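Local coordinates for protein putative gamma-hydroxymuconic semialdehyde dehydrogenase (Pseudomonas, PDB 4GO3) that probably oxidises gamma-hydroxymuconic semialdehyde to the corresponding acid with NAD(+), as an enzyme of the aldehyde dehydrogenase family, at residues A260-A265 / D295-R300; R286-K291 / A400-T405; P366-A371 / V387-F392. The protein carries 2 engineered substitutions. One frame throughout, in Å; residues are numbered along the deposited sequence.

Contact 1: A260-A265 / D295-R300; sequences ANIEAA and DQFLER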
# COMPACT_ATOMS: atom_id res chain seq x y z
N ALA A 260 10.16 37.06 -0.20
CA ALA A 260 10.77 36.23 -1.21
C ALA A 260 11.63 37.03 -2.12
O ALA A 260 11.38 38.15 -2.37
CB ALA A 260 9.74 35.55 -1.99
N ASN A 261 12.65 36.37 -2.65
CA ASN A 261 13.47 36.88 -3.72
C ASN A 261 12.70 36.77 -5.01
O ASN A 261 12.63 35.72 -5.62
CB ASN A 261 14.76 36.07 -3.80
CG ASN A 261 15.59 36.41 -4.99
OD1 ASN A 261 15.14 37.09 -5.88
ND2 ASN A 261 16.81 35.94 -5.00
N ILE A 262 12.10 37.88 -5.40
CA ILE A 262 11.09 37.88 -6.43
C ILE A 262 11.63 37.62 -7.82
O ILE A 262 10.89 37.16 -8.66
CB ILE A 262 10.25 39.16 -6.39
CG1 ILE A 262 9.24 39.09 -5.26
CG2 ILE A 262 9.51 39.32 -7.68
CD1 ILE A 262 9.29 40.24 -4.39
N GLU A 263 12.90 37.83 -8.06
CA GLU A 263 13.45 37.42 -9.34
C GLU A 263 13.58 35.92 -9.39
O GLU A 263 13.29 35.29 -10.38
CB GLU A 263 14.81 38.06 -9.57
CG GLU A 263 15.16 38.24 -11.00
CD GLU A 263 16.61 38.03 -11.23
OE1 GLU A 263 17.38 38.27 -10.29
OE2 GLU A 263 16.99 37.64 -12.34
N ALA A 264 14.03 35.34 -8.29
CA ALA A 264 14.19 33.92 -8.17
C ALA A 264 12.85 33.25 -8.22
O ALA A 264 12.67 32.27 -8.92
CB ALA A 264 14.90 33.58 -6.87
N ALA A 265 11.91 33.79 -7.46
CA ALA A 265 10.57 33.24 -7.41
C ALA A 265 9.92 33.24 -8.78
O ALA A 265 9.24 32.28 -9.15
CB ALA A 265 9.70 33.99 -6.39
N ASP A 295 2.15 42.55 -7.41
CA ASP A 295 2.30 43.48 -8.52
C ASP A 295 3.72 43.49 -9.01
O ASP A 295 3.96 43.46 -10.20
CB ASP A 295 1.90 44.88 -8.10
CG ASP A 295 0.42 45.01 -7.87
OD1 ASP A 295 -0.31 44.06 -8.20
OD2 ASP A 295 -0.02 46.05 -7.35
N GLN A 296 4.66 43.54 -8.10
CA GLN A 296 6.05 43.49 -8.49
C GLN A 296 6.30 42.18 -9.19
O GLN A 296 6.97 42.14 -10.21
CB GLN A 296 6.96 43.61 -7.28
CG GLN A 296 6.71 44.86 -6.50
CD GLN A 296 6.73 44.64 -5.02
OE1 GLN A 296 7.77 44.34 -4.45
NE2 GLN A 296 5.58 44.81 -4.38
N PHE A 297 5.74 41.12 -8.64
CA PHE A 297 5.96 39.80 -9.17
C PHE A 297 5.38 39.64 -10.55
O PHE A 297 6.09 39.28 -11.47
CB PHE A 297 5.30 38.77 -8.25
CG PHE A 297 5.54 37.34 -8.63
CD1 PHE A 297 6.59 36.64 -8.10
CD2 PHE A 297 4.72 36.70 -9.51
CE1 PHE A 297 6.80 35.35 -8.45
CE2 PHE A 297 4.94 35.42 -9.84
CZ PHE A 297 5.98 34.74 -9.32
N LEU A 298 4.08 39.89 -10.68
CA LEU A 298 3.34 39.69 -11.93
C LEU A 298 3.91 40.45 -13.13
O LEU A 298 3.81 40.00 -14.26
CB LEU A 298 1.85 40.00 -11.75
CG LEU A 298 1.10 38.94 -10.94
CD1 LEU A 298 -0.27 39.45 -10.51
CD2 LEU A 298 0.98 37.62 -11.69
N GLU A 299 4.50 41.59 -12.83
CA GLU A 299 5.21 42.41 -13.77
C GLU A 299 6.33 41.67 -14.47
O GLU A 299 6.46 41.79 -15.67
CB GLU A 299 5.77 43.63 -13.06
CG GLU A 299 5.96 44.83 -13.94
CD GLU A 299 4.85 45.82 -13.78
OE1 GLU A 299 4.85 46.57 -12.78
OE2 GLU A 299 3.95 45.84 -14.64
N ARG A 300 7.14 40.93 -13.73
CA ARG A 300 8.25 40.25 -14.33
C ARG A 300 7.80 38.90 -14.81
O ARG A 300 8.36 38.37 -15.75
CB ARG A 300 9.37 40.09 -13.32
CG ARG A 300 9.28 41.06 -12.20
CD ARG A 300 10.33 40.79 -11.17
NE ARG A 300 11.65 40.83 -11.77
CZ ARG A 300 12.76 41.14 -11.11
NH1 ARG A 300 12.71 41.43 -9.82
NH2 ARG A 300 13.91 41.15 -11.75

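Contact 2: R286-K291 / A400-T405; sequences RLILHK and AIANNT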
# COMPACT_ATOMS: atom_id res chain seq x y z
N ARG A 286 -0.75 26.83 -9.33
CA ARG A 286 -1.49 27.74 -8.49
C ARG A 286 -0.56 28.72 -7.82
O ARG A 286 -0.08 28.46 -6.74
CB ARG A 286 -2.19 26.96 -7.40
CG ARG A 286 -3.32 26.09 -7.85
CD ARG A 286 -4.13 25.68 -6.66
NE ARG A 286 -3.35 24.90 -5.72
CZ ARG A 286 -3.63 24.79 -4.43
NH1 ARG A 286 -4.66 25.42 -3.91
NH2 ARG A 286 -2.86 24.05 -3.66
N LEU A 287 -0.32 29.86 -8.46
CA LEU A 287 0.48 30.92 -7.89
C LEU A 287 -0.30 31.62 -6.81
O LEU A 287 -1.37 32.13 -7.07
CB LEU A 287 0.86 31.92 -8.94
CG LEU A 287 2.20 31.68 -9.59
CD1 LEU A 287 2.42 32.69 -10.69
CD2 LEU A 287 3.30 31.75 -8.57
N ILE A 288 0.26 31.63 -5.61
CA ILE A 288 -0.33 32.27 -4.45
C ILE A 288 0.61 33.37 -4.01
O ILE A 288 1.64 33.11 -3.40
CB ILE A 288 -0.50 31.28 -3.31
CG1 ILE A 288 -1.52 30.23 -3.68
CG2 ILE A 288 -0.92 31.97 -2.06
CD1 ILE A 288 -1.26 28.91 -3.06
N LEU A 289 0.27 34.61 -4.33
CA LEU A 289 1.19 35.72 -4.12
C LEU A 289 0.72 36.60 -2.98
O LEU A 289 -0.46 36.92 -2.88
CB LEU A 289 1.30 36.56 -5.38
CG LEU A 289 1.46 35.73 -6.66
CD1 LEU A 289 1.46 36.64 -7.87
CD2 LEU A 289 2.72 34.89 -6.59
N HIS A 290 1.68 37.02 -2.19
CA HIS A 290 1.41 37.94 -1.13
C HIS A 290 1.11 39.27 -1.75
O HIS A 290 1.86 39.75 -2.57
CB HIS A 290 2.63 38.03 -0.25
CG HIS A 290 2.52 39.04 0.84
ND1 HIS A 290 1.75 38.84 1.95
CD2 HIS A 290 3.10 40.24 0.99
CE1 HIS A 290 1.85 39.88 2.75
NE2 HIS A 290 2.66 40.75 2.19
N LYS A 291 -0.00 39.85 -1.35
CA LYS A 291 -0.51 41.08 -1.91
C LYS A 291 0.52 42.20 -2.04
O LYS A 291 0.36 43.07 -2.87
CB LYS A 291 -1.68 41.57 -1.07
CG LYS A 291 -1.35 41.87 0.36
CD LYS A 291 -2.06 43.13 0.83
CE LYS A 291 -2.21 43.21 2.35
NZ LYS A 291 -3.62 43.40 2.73
N ALA A 400 -4.15 28.10 4.05
CA ALA A 400 -5.53 27.73 3.77
C ALA A 400 -5.72 27.47 2.29
O ALA A 400 -6.28 26.45 1.89
CB ALA A 400 -6.46 28.81 4.24
N ILE A 401 -5.23 28.40 1.47
CA ILE A 401 -5.38 28.28 0.02
C ILE A 401 -4.63 27.06 -0.49
O ILE A 401 -5.20 26.21 -1.18
CB ILE A 401 -4.85 29.52 -0.70
CG1 ILE A 401 -5.67 30.74 -0.31
CG2 ILE A 401 -4.94 29.33 -2.18
CD1 ILE A 401 -4.97 32.05 -0.65
N ALA A 402 -3.35 26.97 -0.13
CA ALA A 402 -2.52 25.85 -0.52
C ALA A 402 -3.22 24.52 -0.25
O ALA A 402 -3.11 23.59 -1.04
CB ALA A 402 -1.21 25.90 0.24
N ASN A 403 -3.96 24.46 0.85
CA ASN A 403 -4.57 23.22 1.29
C ASN A 403 -6.01 23.08 0.87
O ASN A 403 -6.59 21.99 0.95
CB ASN A 403 -4.45 23.11 2.81
CG ASN A 403 -3.12 22.55 3.25
OD1 ASN A 403 -2.42 21.90 2.48
ND2 ASN A 403 -2.77 22.80 4.49
N ASN A 404 -6.59 24.18 0.43
CA ASN A 404 -7.94 24.20 -0.10
C ASN A 404 -7.85 23.50 -1.44
O ASN A 404 -7.85 24.15 -2.47
CB ASN A 404 -8.35 25.65 -0.31
CG ASN A 404 -9.74 25.78 -0.89
OD1 ASN A 404 -10.69 25.16 -0.40
ND2 ASN A 404 -9.87 26.58 -1.94
N THR A 405 -7.62 22.20 -1.43
CA THR A 405 -7.72 21.38 -2.64
C THR A 405 -7.79 19.92 -2.29
O THR A 405 -7.45 19.57 -1.21
CB THR A 405 -6.63 21.65 -3.68
OG1 THR A 405 -5.44 20.98 -3.33
CG2 THR A 405 -6.34 23.06 -3.73

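Contact 3: P366-A371 / V387-F392; sequences PTVVEA and VTVVRF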
# COMPACT_ATOMS: atom_id res chain seq x y z
N PRO A 366 1.50 30.14 -23.18
CA PRO A 366 1.73 30.21 -21.73
C PRO A 366 0.66 31.14 -21.14
O PRO A 366 0.61 32.33 -21.50
CB PRO A 366 3.10 30.85 -21.63
CG PRO A 366 3.77 30.51 -22.91
CD PRO A 366 2.72 30.44 -23.95
N THR A 367 -0.19 30.59 -20.28
CA THR A 367 -1.38 31.29 -19.84
C THR A 367 -1.34 31.58 -18.34
O THR A 367 -0.90 30.75 -17.54
CB THR A 367 -2.64 30.47 -20.19
OG1 THR A 367 -2.76 30.38 -21.61
CG2 THR A 367 -3.87 31.14 -19.63
N VAL A 368 -1.79 32.77 -17.97
CA VAL A 368 -1.78 33.19 -16.58
C VAL A 368 -3.09 33.88 -16.29
O VAL A 368 -3.44 34.84 -16.95
CB VAL A 368 -0.64 34.20 -16.32
CG1 VAL A 368 -0.60 34.57 -14.83
CG2 VAL A 368 0.68 33.63 -16.77
N VAL A 369 -3.80 33.39 -15.28
CA VAL A 369 -5.16 33.85 -15.01
C VAL A 369 -5.33 34.29 -13.57
O VAL A 369 -5.07 33.53 -12.64
CB VAL A 369 -6.16 32.73 -15.31
CG1 VAL A 369 -7.57 33.17 -14.96
CG2 VAL A 369 -6.07 32.34 -16.76
N GLU A 370 -5.77 35.52 -13.35
CA GLU A 370 -6.03 35.96 -12.00
C GLU A 370 -7.40 35.46 -11.61
O GLU A 370 -8.34 35.66 -12.33
CB GLU A 370 -5.97 37.48 -11.92
CG GLU A 370 -6.31 38.01 -10.58
CD GLU A 370 -5.12 38.50 -9.83
OE1 GLU A 370 -4.21 39.03 -10.46
OE2 GLU A 370 -5.10 38.35 -8.60
N ALA A 371 -7.49 34.80 -10.47
CA ALA A 371 -8.70 34.07 -10.10
C ALA A 371 -8.98 34.11 -8.59
O ALA A 371 -8.34 34.85 -7.84
CB ALA A 371 -8.61 32.64 -10.58
N VAL A 387 -1.29 28.85 -15.26
CA VAL A 387 -1.20 29.20 -13.86
C VAL A 387 -2.27 30.18 -13.46
O VAL A 387 -2.50 31.17 -14.13
CB VAL A 387 0.08 29.88 -13.53
CG1 VAL A 387 0.57 29.45 -12.19
CG2 VAL A 387 1.07 29.65 -14.59
N THR A 388 -2.88 29.92 -12.32
CA THR A 388 -3.86 30.80 -11.77
C THR A 388 -3.16 31.57 -10.70
O THR A 388 -2.29 31.07 -10.04
CB THR A 388 -5.01 30.04 -11.14
OG1 THR A 388 -4.49 29.14 -10.16
CG2 THR A 388 -5.75 29.27 -12.17
N VAL A 389 -3.55 32.81 -10.54
CA VAL A 389 -2.94 33.71 -9.57
C VAL A 389 -3.98 34.15 -8.57
O VAL A 389 -5.08 34.55 -8.92
CB VAL A 389 -2.36 34.94 -10.22
CG1 VAL A 389 -1.79 35.86 -9.17
CG2 VAL A 389 -1.30 34.53 -11.21
N VAL A 390 -3.60 34.06 -7.30
CA VAL A 390 -4.46 34.43 -6.21
C VAL A 390 -3.58 35.16 -5.23
O VAL A 390 -2.37 34.94 -5.20
CB VAL A 390 -5.06 33.20 -5.58
CG1 VAL A 390 -5.58 33.50 -4.20
CG2 VAL A 390 -6.15 32.65 -6.48
N ARG A 391 -4.17 36.06 -4.45
CA ARG A 391 -3.37 36.84 -3.53
C ARG A 391 -3.79 36.59 -2.11
O ARG A 391 -4.91 36.20 -1.85
CB ARG A 391 -3.50 38.30 -3.86
CG ARG A 391 -2.94 38.65 -5.24
CD ARG A 391 -3.69 39.84 -5.80
NE ARG A 391 -2.80 40.85 -6.35
CZ ARG A 391 -2.60 41.04 -7.65
NH1 ARG A 391 -3.23 40.27 -8.52
NH2 ARG A 391 -1.78 41.99 -8.06
N PHE A 392 -2.86 36.80 -1.19
CA PHE A 392 -3.13 36.59 0.22
C PHE A 392 -2.40 37.63 1.06
O PHE A 392 -1.57 38.38 0.55
CB PHE A 392 -2.68 35.20 0.63
CG PHE A 392 -1.19 35.04 0.69
CD1 PHE A 392 -0.52 35.17 1.89
CD2 PHE A 392 -0.46 34.75 -0.44
CE1 PHE A 392 0.84 35.01 1.96
CE2 PHE A 392 0.89 34.58 -0.38
CZ PHE A 392 1.55 34.71 0.83

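Contact 1: A260-A265 / D295-R300
Ile262, in the first turn of helix 262-274, faces Phe297 of helix 294-307, their CA atoms 6.1 Å apart, the nearest backbone approach of the two segments. Both helices lie against one side of the seven-stranded sheet of this aldehyde dehydrogenase: helix 262-274 is the crossover helix of a beta-alpha-beta unit between the parallel strands 253-256 and 286-290, and helix 294-307, following strand 286-290, packs beside it. With CG anti to the backbone N (chi1 -175°), the Phe297 ring swings from its own helix toward helix 262-274. Its CD1 lies 4.0 Å from Ile262 CG2, and Ala265 CB meets the ring edge in plane, 3.8 Å from CE1. Leu287 and Leu289 of strand 286-290 also pack on this ring, which fills the angle between helices and sheet. Ile262 CG2 rests 3.9 Å from Arg300 CD, while the aliphatic part of Glu263 crosses Arg300 at about a right angle and lies over one face of its guanidinium. The charged atoms themselves stay apart, Glu263 OE2 being 4.7 Å from Arg300 NH2. Asn261 is the N-cap of helix 262-274: its OD1 accepts from Ala264 N at 3.2 Å, with the donor above the carbonyl plane.

Contact 2: R286-K291 / A400-T405
The guanidinium of Arg286 reaches from strand 286-290 to the carbonyl end of helix 395-403, which packs on the parallel strands of the aldehyde dehydrogenase alpha/beta sheet. The arginine chain is bent at chi3 (-62°), which turns its two terminal nitrogens toward successive carbonyls of the last helical turn. NH2 donates to Ala402 O at 2.7 Å in a fairly straight bond, with the acceptor in the guanidinium plane and the donor tilted 28° from the carbonyl plane. NH1 points at Ile401 O, 2.9 Å away, also near that plane, although the position of NH1 is less certain. At the C-terminal end of a helix the carbonyl dipoles point outward, so a positive charge here is probably favourable. NE bonds to Lys251 O, a further tie that limits rotation of the flat group. Thr405 lies over one guanidinium face, but its methyl is modelled too close to NH1 for the detail to be trusted. Two residues along the strand, contact becomes purely apolar: Ile288 and Ile401 slide past each other in opposite directions. Ile401 also packs on Val390 of the adjacent strand. The isoleucine pair closes through Ile401 CG2, which lies 3.8 Å from both CG1 and CD1 of Ile288.

Contact 3: P366-A371 / V387-F392
Glu370 and Val389 form the last of three parallel bridges between strands 367-370 and 386-392, their CA atoms 4.5 Å apart. These are neighbouring strands of the seven-stranded sheet, and the segment axes diverge by 29°, in keeping with sheet twist. Both backbone polar groups of Val389 turn to segment 366-371: its N donates to Val369 O at 2.7 Å, and its O accepts from Ala371 N at 2.9 Å, with the donor in the carbonyl plane. Val389 shares its face of the sheet with Val368, Val387 and Glu370, and on that face helices 262-274 and 294-307 cover the valines. There CG2 of Val389, anti to the carbonyl carbon, lies 3.7 Å from Val368 CG1. Glu370, with CG anti to the backbone N (chi1 177°) and its chain bent at chi2, runs forward past Val389 to Arg391. The two side chains cross at about a right angle and form a salt bridge at the guanidinium edge, though its fine geometry is doubtful. The same ladder begins with Val387 N bonded to Thr367 O, and in its next rung Val369 N donates to Val387 O at 2.8 Å, nearly along the C=O axis.

The three contacts belong to one alpha/beta unit built on the seven-stranded sheet: contact 3 lies within it, contacts 1 and 2 on its two sides. Contacts 2 and 3 share neighbouring strands, 286-290 and 386-392, joined by probable hydrogen bonds such as Leu287 N to Thr388 O (2.8 Å); their centres are 10 Å apart. Contact 1 packs against the sheet from one side, where Phe297 CD2 lies 3.6 Å from Leu289 CD1, while helix 395-403 of contact 2 occupies the other. Contacts 1 and 3 are also joined by a salt bridge, Asp295 OD1 to Arg391 NH2 at 2.6 Å. The NAD(+) site is closest to contact 2: the Arg286 side chain is about 9 Å from that of Glu381, whereas contact 1 lies away from the annotated sites.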